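Local coordinates for N-methyltransferase (Streptoalloteichus sp. ATCC 53650, PDB 5BSZ), which probably transfers a methyl group from S-adenosylmethionine to the nitrogen of an amino sugar in the making of kedarcidin, at residues A[48-53]-A[106-111]; A[122-127]-A[209-214]; A[226-231]-A[240-245]; A[22-27]-A[172-177]. One frame throughout, in Å; residues are numbered along the deposited sequence.

Contacts 1 and 3 belong to one mixed sheet, the core of the Rossmann-like methyltransferase fold: contact 1 joins two of its parallel strands and contact 3 its terminal hairpin, their centres about 16 Å apart. Contact 2 lies about 16 Å from contact 3, centre to centre, and touches it where A213 CA meets F241 CZ at 3.8 Å. Contact 4 stands apart, its centre about 31 Å from those of contacts 1 and 3, and packs the helix of 22-27 on the separate antiparallel sheet. It also comes nearest the ligands: the R24 side chain is about 4 Å from bound S-adenosyl-L-homocysteine and that of R174 about 8 Å from thymidine.

Contact 1. Residues A[48-53]-A[106-111]; sequences ARSLLD and RVFDAV
S50 turns OG between its backbone N and carbonyl carbon (chi1 64°), while D109 swings CG beside its backbone N (chi1 -65°), and each side chain reaches the backbone of the other segment. S50 OG accepts from D109 N at 2.7 Å. D109 OD2 takes R49 N at 2.7 Å in an almost straight bond and S50 N at 3.2 Å, the two donors arriving from opposite faces of the carboxylate. Aspartate suits this place because its acceptor sits only two bonds beyond CB. An alanine at D109 would probably leave both amides without this acceptor and the start of strand 50-54 less firmly fixed. From here the segments run on as neighbouring parallel strands of the Rossmann-like sheet, with A110 N bonded to S50 O (3.1 Å) and L52 N to A110 O (3.0 Å). L51 and A110 face helix 30-44; L52 and V111 lie on the other face. The flat F108 ring lies between L52 and R106: L52 CB is over its centre, 3.7 Å from the centroid, and R106 NE lies 3.4 Å above the opposite face, nearer the rim. R106 grips V107 O through NE and NH2 and forms a salt bridge to D71.

Contact 2. Residues A[122-127]-A[209-214]; sequences ADTAEL and TLFPAE
F211 and L127 reach toward each other tip to tip, the leucine methyl CD2 standing over the middle of the phenylalanine ring. CD2 of L127 is 3.9 Å from the F211 centroid and only 7° off the ring normal, a CH-pi contact, and L127 CB adds a touch on F211 CZ at 3.9 Å. Chi1 (177°) sets the leucine CG anti to the backbone N, and rotation about CB-CG (chi2 64°) then turns CD2 over the ring. On the opposite face of F211 lies its near neighbour T209, whose CG2 is 3.5 Å above the plane and offset toward the rim. The ring edge, meanwhile, points at the start of the helix: F211 CE2 is 3.6 Å from D123 C and 3.7 Å from T124 N. A large flat apolar residue suits this slot, since it can offer faces to methyl groups and an edge to backbone. The segments join two parts of the fold: 122-127 opens helix 124-135 of the Rossmann-like domain, and 209-214 leads from the last strand of the antiparallel sheet into helix 213-222. D123 is the N-cap of helix 124-135, its OD1 accepting from E126 N at 2.8 Å; aspartate is well suited to the task because its short side chain can bend back to an amide of the first turn. A water bridges A122 O, at 2.6 Å, to T209 OG1, which is also bonded to A121 O and to H2 of the second subunit. T124 OG1 bonds to D215 in helix 213-222, while D123 packs on D123 of the third subunit.

Contact 3. Residues A[226-231]-A[240-245]; sequences EPEHLT and LFVGVR
Residues 226-230 and 240-244 run antiparallel, with E226, E228 and L230 forming hydrogen-bonded pairs with V244, V242 and L240, two bonds each. In between, P227 lies across from G243 and H229 across from F241 in non-hydrogen-bonded pairs. Proline is tolerated at P227 because such a pair asks for no amide hydrogen, and no further strand of the chain lies beyond 225-230 to ask for one; at G243 the bare CA comes to 3.2 Å from E226 O. The main side-chain contact is an offset stack of the H229 and F241 rings, with centroids 4.3 Å apart and planes inclined by 16°. H229 sends CG anti to its backbone N (chi1 -176°), bringing CG to 3.5 Å from F241 CE1, which lies over the histidine face toward its rim. This hairpin ends the sheet of a class I methyltransferase: strand 240-245 slots in antiparallel to 143-146, leaving 225-230 outermost on that side. The imidazole edge is also used, for H229 CD2 meets L240 O at 3.3 Å near the ring plane and NE2 bonds to the carbonyl of R238, so histidine serves as aromatic and donor. An alanine at H229 would probably leave the R238 carbonyl without this donor and open a gap over the F241 ring. F241 also stacks with Y216 of helix 213-222. The face of L230, L240, V242 and V244 is largely aliphatic, though E226 and E228 share it: L230 CD1 packs on V242 CG2 at 3.9 Å, both residues touching V40 of helix 30-44, while E228 forms a salt bridge to R44 of that helix.

Contact 4. Residues A[22-27]-A[172-177]; sequences FYRGRG and VVRLSR
Y23 buries the most surface here: V172 and R174 both come to its ring obliquely, from the same side of its plane. The Y23 hydroxyl OH donates to V172 O at 2.9 Å from well above the carbonyl plane, 56° out of it. Valine meets the CE1 rim, Y23 CE1 lying 3.6 Å from V172 CG1. The arginine's aliphatic stem meets the CE2-CD2 rim, with Y23 CE2 3.5 Å from R174 CB and Y23 CD2 3.6 Å from R174 CD. Tyrosine suits the place, giving carbon to both neighbours and a polar tip to the strand backbone. R174 runs extended from CG to NE, sliding past the ring in the opposite direction; NE bonds to the Y191 hydroxyl. Its other end lies close to a like charge: R174 NH2 is 3.9 Å from R24 NE, with the guanidinium planes 86° apart. R24 is poorly ordered, which makes its position less certain; it has weak links to D20 and Q206 and comes within about 4 Å of bound S-adenosyl-L-homocysteine. The contact lays the end of helix 18-24 against strand 171-181 of the antiparallel sheet, where Y23 also packs on D163 and V165 of strand 160-166 and meets Y191 of strand 184-195 edge-to-face.

Contact 1. Residues A[48-53]-A[106-111]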
# COMPACT_ATOMS: atom_id res chain seq x y z
N ALA A 48 -46.28 7.31 -21.27
CA ALA A 48 -45.47 6.68 -20.19
C ALA A 48 -45.28 7.63 -19.02
O ALA A 48 -44.85 8.79 -19.21
CB ALA A 48 -44.10 6.28 -20.75
N ARG A 49 -45.54 7.19 -17.79
CA ARG A 49 -45.35 8.10 -16.64
C ARG A 49 -44.65 7.51 -15.43
O ARG A 49 -44.33 8.21 -14.47
CB ARG A 49 -46.67 8.73 -16.17
CG ARG A 49 -47.69 7.76 -15.61
CD ARG A 49 -48.98 8.40 -15.08
NE ARG A 49 -48.88 9.56 -14.18
CZ ARG A 49 -48.80 9.59 -12.85
NH1 ARG A 49 -48.76 10.79 -12.27
NH2 ARG A 49 -48.71 8.51 -12.06
N SER A 50 -44.42 6.20 -15.48
CA SER A 50 -43.73 5.50 -14.43
C SER A 50 -42.45 4.85 -14.98
O SER A 50 -42.43 4.36 -16.11
CB SER A 50 -44.59 4.42 -13.78
OG SER A 50 -44.94 3.41 -14.67
N LEU A 51 -41.42 4.87 -14.15
CA LEU A 51 -40.07 4.42 -14.58
C LEU A 51 -39.29 3.85 -13.41
O LEU A 51 -39.26 4.42 -12.29
CB LEU A 51 -39.29 5.59 -15.19
CG LEU A 51 -37.87 5.22 -15.71
CD1 LEU A 51 -37.56 5.95 -16.99
CD2 LEU A 51 -36.82 5.52 -14.67
N LEU A 52 -38.65 2.71 -13.66
CA LEU A 52 -37.68 2.14 -12.74
C LEU A 52 -36.24 2.14 -13.30
O LEU A 52 -36.02 1.71 -14.42
CB LEU A 52 -38.09 0.71 -12.44
CG LEU A 52 -37.05 -0.12 -11.67
CD1 LEU A 52 -36.98 0.29 -10.22
CD2 LEU A 52 -37.21 -1.60 -11.75
N ASP A 53 -35.30 2.74 -12.57
CA ASP A 53 -33.87 2.78 -12.92
C ASP A 53 -33.10 1.78 -12.06
O ASP A 53 -32.99 1.90 -10.82
CB ASP A 53 -33.32 4.20 -12.84
CG ASP A 53 -31.85 4.32 -13.31
OD1 ASP A 53 -31.44 3.47 -14.14
OD2 ASP A 53 -31.16 5.26 -12.84
N ARG A 106 -44.71 -4.79 -8.62
CA ARG A 106 -45.41 -3.85 -9.50
C ARG A 106 -44.69 -3.78 -10.82
O ARG A 106 -43.53 -4.26 -10.97
CB ARG A 106 -45.49 -2.43 -8.91
CG ARG A 106 -44.07 -1.79 -8.77
CD ARG A 106 -44.20 -0.28 -8.59
NE ARG A 106 -44.75 0.36 -9.76
CZ ARG A 106 -44.99 1.65 -9.86
NH1 ARG A 106 -44.81 2.43 -8.80
NH2 ARG A 106 -45.51 2.11 -10.98
N VAL A 107 -45.36 -3.15 -11.78
CA VAL A 107 -44.80 -2.80 -13.05
C VAL A 107 -44.71 -1.30 -13.21
O VAL A 107 -45.24 -0.52 -12.41
CB VAL A 107 -45.54 -3.49 -14.22
CG1 VAL A 107 -45.51 -5.01 -13.99
CG2 VAL A 107 -46.99 -2.99 -14.33
N PHE A 108 -44.01 -0.92 -14.28
CA PHE A 108 -43.69 0.45 -14.61
C PHE A 108 -43.84 0.56 -16.12
O PHE A 108 -43.64 -0.43 -16.80
CB PHE A 108 -42.24 0.78 -14.25
CG PHE A 108 -41.93 0.66 -12.79
CD1 PHE A 108 -41.60 -0.55 -12.25
CD2 PHE A 108 -41.88 1.77 -11.99
CE1 PHE A 108 -41.28 -0.68 -10.91
CE2 PHE A 108 -41.62 1.64 -10.64
CZ PHE A 108 -41.31 0.45 -10.09
N ASP A 109 -44.13 1.76 -16.65
CA ASP A 109 -44.18 1.95 -18.10
C ASP A 109 -42.81 1.73 -18.79
O ASP A 109 -42.75 1.30 -19.92
CB ASP A 109 -44.64 3.37 -18.43
CG ASP A 109 -46.10 3.63 -17.95
OD1 ASP A 109 -46.85 2.66 -18.06
OD2 ASP A 109 -46.43 4.70 -17.41
N ALA A 110 -41.74 2.05 -18.08
CA ALA A 110 -40.35 1.88 -18.59
C ALA A 110 -39.40 1.37 -17.50
O ALA A 110 -39.54 1.69 -16.30
CB ALA A 110 -39.83 3.21 -19.06
N VAL A 111 -38.44 0.56 -17.92
CA VAL A 111 -37.33 0.14 -17.04
C VAL A 111 -36.00 0.48 -17.76
O VAL A 111 -35.80 0.15 -18.96
CB VAL A 111 -37.44 -1.35 -16.68
CG1 VAL A 111 -36.25 -1.84 -15.86
CG2 VAL A 111 -38.72 -1.69 -15.90
O HOH W 1 -47.32 2.04 -13.82

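Contact 2. Residues A[122-127]-A[209-214]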
# COMPACT_ATOMS: atom_id res chain seq x y z
N ALA A 122 -21.74 -11.60 -15.54
CA ALA A 122 -20.48 -12.27 -15.84
C ALA A 122 -20.52 -13.12 -17.12
O ALA A 122 -19.47 -13.38 -17.69
CB ALA A 122 -20.05 -13.10 -14.65
N ASP A 123 -21.71 -13.50 -17.59
CA ASP A 123 -21.86 -14.37 -18.78
C ASP A 123 -23.26 -14.18 -19.33
O ASP A 123 -24.09 -13.46 -18.74
CB ASP A 123 -21.61 -15.85 -18.44
CG ASP A 123 -22.49 -16.35 -17.29
OD1 ASP A 123 -23.71 -16.07 -17.26
OD2 ASP A 123 -21.96 -16.99 -16.37
N THR A 124 -23.50 -14.77 -20.50
CA THR A 124 -24.76 -14.60 -21.22
C THR A 124 -26.00 -15.03 -20.45
O THR A 124 -27.07 -14.39 -20.54
CB THR A 124 -24.67 -15.38 -22.56
OG1 THR A 124 -23.55 -14.85 -23.28
CG2 THR A 124 -25.89 -15.14 -23.38
N ALA A 125 -25.88 -16.13 -19.71
CA ALA A 125 -26.94 -16.60 -18.88
C ALA A 125 -27.32 -15.56 -17.83
O ALA A 125 -28.50 -15.27 -17.64
CB ALA A 125 -26.60 -17.96 -18.25
N GLU A 126 -26.32 -14.99 -17.15
CA GLU A 126 -26.57 -13.95 -16.16
C GLU A 126 -27.13 -12.65 -16.75
O GLU A 126 -28.04 -12.00 -16.19
CB GLU A 126 -25.28 -13.65 -15.35
CG GLU A 126 -25.61 -12.94 -14.05
CD GLU A 126 -24.43 -12.88 -13.10
OE1 GLU A 126 -23.28 -12.79 -13.60
OE2 GLU A 126 -24.67 -12.86 -11.86
N LEU A 127 -26.65 -12.29 -17.94
CA LEU A 127 -27.22 -11.19 -18.67
C LEU A 127 -28.72 -11.40 -18.91
O LEU A 127 -29.56 -10.51 -18.63
CB LEU A 127 -26.47 -10.99 -20.00
CG LEU A 127 -26.93 -9.94 -20.98
CD1 LEU A 127 -26.76 -8.59 -20.31
CD2 LEU A 127 -26.23 -10.03 -22.33
N THR A 209 -18.11 -7.37 -18.33
CA THR A 209 -18.08 -8.29 -19.47
C THR A 209 -18.29 -7.53 -20.80
O THR A 209 -19.13 -6.66 -20.88
CB THR A 209 -19.15 -9.34 -19.31
OG1 THR A 209 -18.94 -9.91 -18.04
CG2 THR A 209 -19.07 -10.41 -20.41
N LEU A 210 -17.54 -7.89 -21.84
CA LEU A 210 -17.73 -7.40 -23.17
C LEU A 210 -18.66 -8.33 -23.95
O LEU A 210 -18.24 -9.43 -24.36
CB LEU A 210 -16.36 -7.26 -23.86
CG LEU A 210 -15.32 -6.39 -23.14
CD1 LEU A 210 -13.90 -6.57 -23.70
CD2 LEU A 210 -15.77 -4.95 -23.22
N PHE A 211 -19.94 -7.97 -24.04
CA PHE A 211 -20.90 -8.81 -24.76
C PHE A 211 -21.08 -8.31 -26.17
O PHE A 211 -21.21 -7.10 -26.40
CB PHE A 211 -22.29 -8.82 -24.12
CG PHE A 211 -22.34 -9.40 -22.75
CD1 PHE A 211 -22.49 -8.58 -21.65
CD2 PHE A 211 -22.35 -10.77 -22.55
CE1 PHE A 211 -22.56 -9.13 -20.39
CE2 PHE A 211 -22.45 -11.32 -21.31
CZ PHE A 211 -22.59 -10.50 -20.20
N PRO A 212 -21.07 -9.23 -27.15
CA PRO A 212 -21.40 -8.73 -28.49
C PRO A 212 -22.87 -8.33 -28.60
O PRO A 212 -23.70 -8.81 -27.84
CB PRO A 212 -21.11 -9.95 -29.41
CG PRO A 212 -20.96 -11.15 -28.54
CD PRO A 212 -20.66 -10.65 -27.13
N ALA A 213 -23.18 -7.49 -29.56
CA ALA A 213 -24.56 -7.07 -29.86
C ALA A 213 -25.56 -8.21 -29.79
O ALA A 213 -26.63 -8.02 -29.21
CB ALA A 213 -24.61 -6.36 -31.22
N GLU A 214 -25.23 -9.39 -30.34
CA GLU A 214 -26.22 -10.48 -30.45
C GLU A 214 -26.70 -10.91 -29.07
O GLU A 214 -27.82 -11.44 -28.94
CB GLU A 214 -25.68 -11.82 -31.01
CG GLU A 214 -24.71 -11.85 -32.16
CD GLU A 214 -23.29 -11.40 -31.82
OE1 GLU A 214 -22.36 -12.21 -31.55
OE2 GLU A 214 -23.14 -10.19 -31.99
O HOH W 2 -17.09 -12.39 -17.60

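Contact 3. Residues A[226-231]-A[240-245]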
# COMPACT_ATOMS: atom_id res chain seq x y z
N GLU A 226 -39.62 -7.43 -27.89
CA GLU A 226 -39.20 -7.21 -29.26
C GLU A 226 -37.97 -6.31 -29.22
O GLU A 226 -38.09 -5.17 -28.74
CB GLU A 226 -40.33 -6.53 -30.05
CG GLU A 226 -40.01 -6.39 -31.53
CD GLU A 226 -39.99 -7.75 -32.20
OE1 GLU A 226 -40.96 -8.51 -32.02
OE2 GLU A 226 -38.98 -8.08 -32.86
N PRO A 227 -36.82 -6.82 -29.74
CA PRO A 227 -35.51 -6.16 -29.57
C PRO A 227 -35.21 -5.15 -30.64
O PRO A 227 -35.48 -5.43 -31.79
CB PRO A 227 -34.50 -7.30 -29.74
CG PRO A 227 -35.28 -8.58 -29.87
CD PRO A 227 -36.66 -8.19 -30.28
N GLU A 228 -34.69 -3.99 -30.28
CA GLU A 228 -34.13 -3.05 -31.23
C GLU A 228 -32.73 -2.65 -30.77
O GLU A 228 -32.42 -2.60 -29.57
CB GLU A 228 -34.96 -1.78 -31.32
CG GLU A 228 -36.43 -2.01 -31.63
CD GLU A 228 -37.23 -0.74 -31.45
OE1 GLU A 228 -36.98 0.23 -32.20
OE2 GLU A 228 -38.07 -0.71 -30.52
N HIS A 229 -31.90 -2.36 -31.75
CA HIS A 229 -30.67 -1.63 -31.50
C HIS A 229 -30.77 -0.27 -32.17
O HIS A 229 -30.94 -0.20 -33.37
CB HIS A 229 -29.50 -2.44 -32.04
CG HIS A 229 -28.17 -1.83 -31.74
ND1 HIS A 229 -27.03 -2.13 -32.46
CD2 HIS A 229 -27.77 -1.02 -30.74
CE1 HIS A 229 -26.00 -1.48 -31.94
NE2 HIS A 229 -26.43 -0.78 -30.91
N LEU A 230 -30.65 0.79 -31.38
CA LEU A 230 -30.81 2.16 -31.82
C LEU A 230 -29.43 2.80 -31.81
O LEU A 230 -28.73 2.69 -30.80
CB LEU A 230 -31.73 2.94 -30.88
CG LEU A 230 -33.14 2.37 -30.82
CD1 LEU A 230 -33.94 3.28 -29.91
CD2 LEU A 230 -33.75 2.21 -32.22
N THR A 231 -29.02 3.40 -32.92
CA THR A 231 -27.69 4.05 -33.03
C THR A 231 -27.68 5.59 -33.02
O THR A 231 -26.63 6.21 -32.95
CB THR A 231 -26.97 3.53 -34.26
OG1 THR A 231 -27.68 3.95 -35.43
CG2 THR A 231 -26.95 2.02 -34.22
N LEU A 240 -28.11 2.06 -28.10
CA LEU A 240 -28.92 1.54 -27.03
C LEU A 240 -29.60 0.30 -27.49
O LEU A 240 -29.99 0.22 -28.66
CB LEU A 240 -29.95 2.58 -26.59
CG LEU A 240 -29.50 3.87 -25.95
CD1 LEU A 240 -30.74 4.68 -25.62
CD2 LEU A 240 -28.68 3.70 -24.67
N PHE A 241 -29.79 -0.66 -26.58
CA PHE A 241 -30.68 -1.78 -26.84
C PHE A 241 -32.02 -1.56 -26.15
O PHE A 241 -32.07 -1.23 -24.95
CB PHE A 241 -30.06 -3.10 -26.42
CG PHE A 241 -28.85 -3.45 -27.21
CD1 PHE A 241 -28.96 -3.99 -28.49
CD2 PHE A 241 -27.59 -3.16 -26.73
CE1 PHE A 241 -27.82 -4.28 -29.23
CE2 PHE A 241 -26.45 -3.42 -27.47
CZ PHE A 241 -26.56 -3.99 -28.71
N VAL A 242 -33.07 -1.67 -26.95
CA VAL A 242 -34.44 -1.39 -26.46
C VAL A 242 -35.34 -2.57 -26.75
O VAL A 242 -35.19 -3.22 -27.80
CB VAL A 242 -35.04 -0.12 -27.07
CG1 VAL A 242 -36.45 0.14 -26.56
CG2 VAL A 242 -34.16 1.08 -26.74
N GLY A 243 -36.24 -2.86 -25.82
CA GLY A 243 -37.20 -3.94 -25.98
C GLY A 243 -38.57 -3.43 -25.59
O GLY A 243 -38.73 -2.64 -24.63
N VAL A 244 -39.57 -3.86 -26.37
CA VAL A 244 -40.96 -3.55 -26.04
C VAL A 244 -41.59 -4.83 -25.63
O VAL A 244 -41.54 -5.82 -26.36
CB VAL A 244 -41.72 -2.95 -27.22
CG1 VAL A 244 -43.20 -2.82 -26.89
CG2 VAL A 244 -41.09 -1.61 -27.55
N ARG A 245 -42.11 -4.86 -24.41
CA ARG A 245 -42.63 -6.12 -23.93
C ARG A 245 -43.87 -6.57 -24.77
O ARG A 245 -44.81 -5.80 -24.95
CB ARG A 245 -43.02 -5.94 -22.48
CG ARG A 245 -43.72 -7.10 -21.84
CD ARG A 245 -42.78 -8.17 -21.38
NE ARG A 245 -43.26 -8.68 -20.10
CZ ARG A 245 -42.96 -9.88 -19.63
NH1 ARG A 245 -43.43 -10.23 -18.44
NH2 ARG A 245 -42.19 -10.71 -20.33

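Contact 4. Residues A[22-27]-A[172-177]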
# COMPACT_ATOMS: atom_id res chain seq x y z
N PHE A 22 -19.66 10.56 -7.24
CA PHE A 22 -19.67 12.02 -7.41
C PHE A 22 -18.59 12.38 -8.43
O PHE A 22 -18.79 13.13 -9.39
CB PHE A 22 -19.33 12.78 -6.12
CG PHE A 22 -18.50 14.01 -6.36
CD1 PHE A 22 -17.12 14.01 -6.13
CD2 PHE A 22 -19.08 15.17 -6.88
CE1 PHE A 22 -16.36 15.14 -6.38
CE2 PHE A 22 -18.32 16.30 -7.13
CZ PHE A 22 -16.96 16.29 -6.88
N TYR A 23 -17.42 11.81 -8.17
CA TYR A 23 -16.20 12.21 -8.81
C TYR A 23 -16.20 11.81 -10.29
O TYR A 23 -16.05 12.67 -11.17
CB TYR A 23 -15.04 11.60 -8.03
CG TYR A 23 -13.77 12.35 -8.25
CD1 TYR A 23 -13.31 13.28 -7.33
CD2 TYR A 23 -13.04 12.14 -9.40
CE1 TYR A 23 -12.14 13.98 -7.54
CE2 TYR A 23 -11.87 12.83 -9.63
CZ TYR A 23 -11.42 13.75 -8.70
OH TYR A 23 -10.24 14.41 -8.96
N ARG A 24 -16.39 10.52 -10.55
CA ARG A 24 -16.70 10.02 -11.90
C ARG A 24 -17.72 10.89 -12.64
O ARG A 24 -17.57 11.14 -13.84
CB ARG A 24 -17.27 8.61 -11.81
CG ARG A 24 -16.24 7.50 -11.64
CD ARG A 24 -16.94 6.15 -11.78
NE ARG A 24 -16.14 5.05 -11.27
CZ ARG A 24 -16.63 3.88 -10.85
NH1 ARG A 24 -17.93 3.64 -10.86
NH2 ARG A 24 -15.80 2.94 -10.41
N GLY A 25 -18.75 11.33 -11.92
CA GLY A 25 -19.88 12.04 -12.53
C GLY A 25 -19.60 13.43 -13.08
O GLY A 25 -20.48 14.05 -13.68
N ARG A 26 -18.38 13.92 -12.93
CA ARG A 26 -18.14 15.35 -13.07
C ARG A 26 -18.30 15.87 -14.50
O ARG A 26 -18.97 16.89 -14.71
CB ARG A 26 -16.79 15.72 -12.45
CG ARG A 26 -16.91 16.03 -10.96
CD ARG A 26 -15.57 15.95 -10.25
NE ARG A 26 -14.46 16.31 -11.13
CZ ARG A 26 -14.14 17.56 -11.45
NH1 ARG A 26 -14.86 18.58 -10.99
NH2 ARG A 26 -13.10 17.80 -12.25
N GLY A 27 -17.73 15.16 -15.47
CA GLY A 27 -17.90 15.52 -16.89
C GLY A 27 -19.05 14.79 -17.57
O GLY A 27 -19.21 14.86 -18.79
N VAL A 172 -8.06 16.44 -4.43
CA VAL A 172 -8.19 15.03 -4.77
C VAL A 172 -7.78 14.82 -6.21
O VAL A 172 -8.25 15.52 -7.09
CB VAL A 172 -9.66 14.58 -4.58
CG1 VAL A 172 -9.86 13.12 -4.93
CG2 VAL A 172 -10.07 14.86 -3.15
N VAL A 173 -6.87 13.88 -6.45
CA VAL A 173 -6.50 13.52 -7.78
C VAL A 173 -6.89 12.09 -8.05
O VAL A 173 -6.87 11.26 -7.13
CB VAL A 173 -4.99 13.71 -7.98
CG1 VAL A 173 -4.61 15.13 -7.63
CG2 VAL A 173 -4.21 12.78 -7.08
N ARG A 174 -7.22 11.81 -9.30
CA ARG A 174 -7.68 10.50 -9.74
C ARG A 174 -6.98 10.05 -10.98
O ARG A 174 -6.76 10.83 -11.90
CB ARG A 174 -9.20 10.54 -10.02
CG ARG A 174 -9.80 9.21 -10.47
CD ARG A 174 -11.31 9.30 -10.74
NE ARG A 174 -11.95 8.00 -11.04
CZ ARG A 174 -12.01 7.44 -12.24
NH1 ARG A 174 -11.46 8.04 -13.29
NH2 ARG A 174 -12.61 6.26 -12.41
N LEU A 175 -6.63 8.77 -11.05
CA LEU A 175 -6.01 8.22 -12.25
C LEU A 175 -6.65 6.87 -12.49
O LEU A 175 -6.79 6.09 -11.55
CB LEU A 175 -4.51 8.05 -12.05
CG LEU A 175 -3.62 7.58 -13.16
CD1 LEU A 175 -3.75 8.60 -14.28
CD2 LEU A 175 -2.14 7.43 -12.78
N SER A 176 -6.96 6.58 -13.74
CA SER A 176 -7.66 5.35 -14.07
C SER A 176 -7.05 4.74 -15.32
O SER A 176 -6.48 5.46 -16.15
CB SER A 176 -9.15 5.65 -14.20
OG SER A 176 -9.42 6.24 -15.46
N ARG A 177 -7.21 3.44 -15.47
CA ARG A 177 -6.61 2.69 -16.56
C ARG A 177 -7.51 1.50 -16.82
O ARG A 177 -8.10 0.98 -15.86
CB ARG A 177 -5.30 2.14 -16.11
CG ARG A 177 -4.53 1.51 -17.21
CD ARG A 177 -3.36 0.81 -16.63
NE ARG A 177 -2.75 0.02 -17.68
CZ ARG A 177 -2.73 -1.31 -17.70
NH1 ARG A 177 -2.14 -1.90 -18.72
NH2 ARG A 177 -3.25 -2.04 -16.73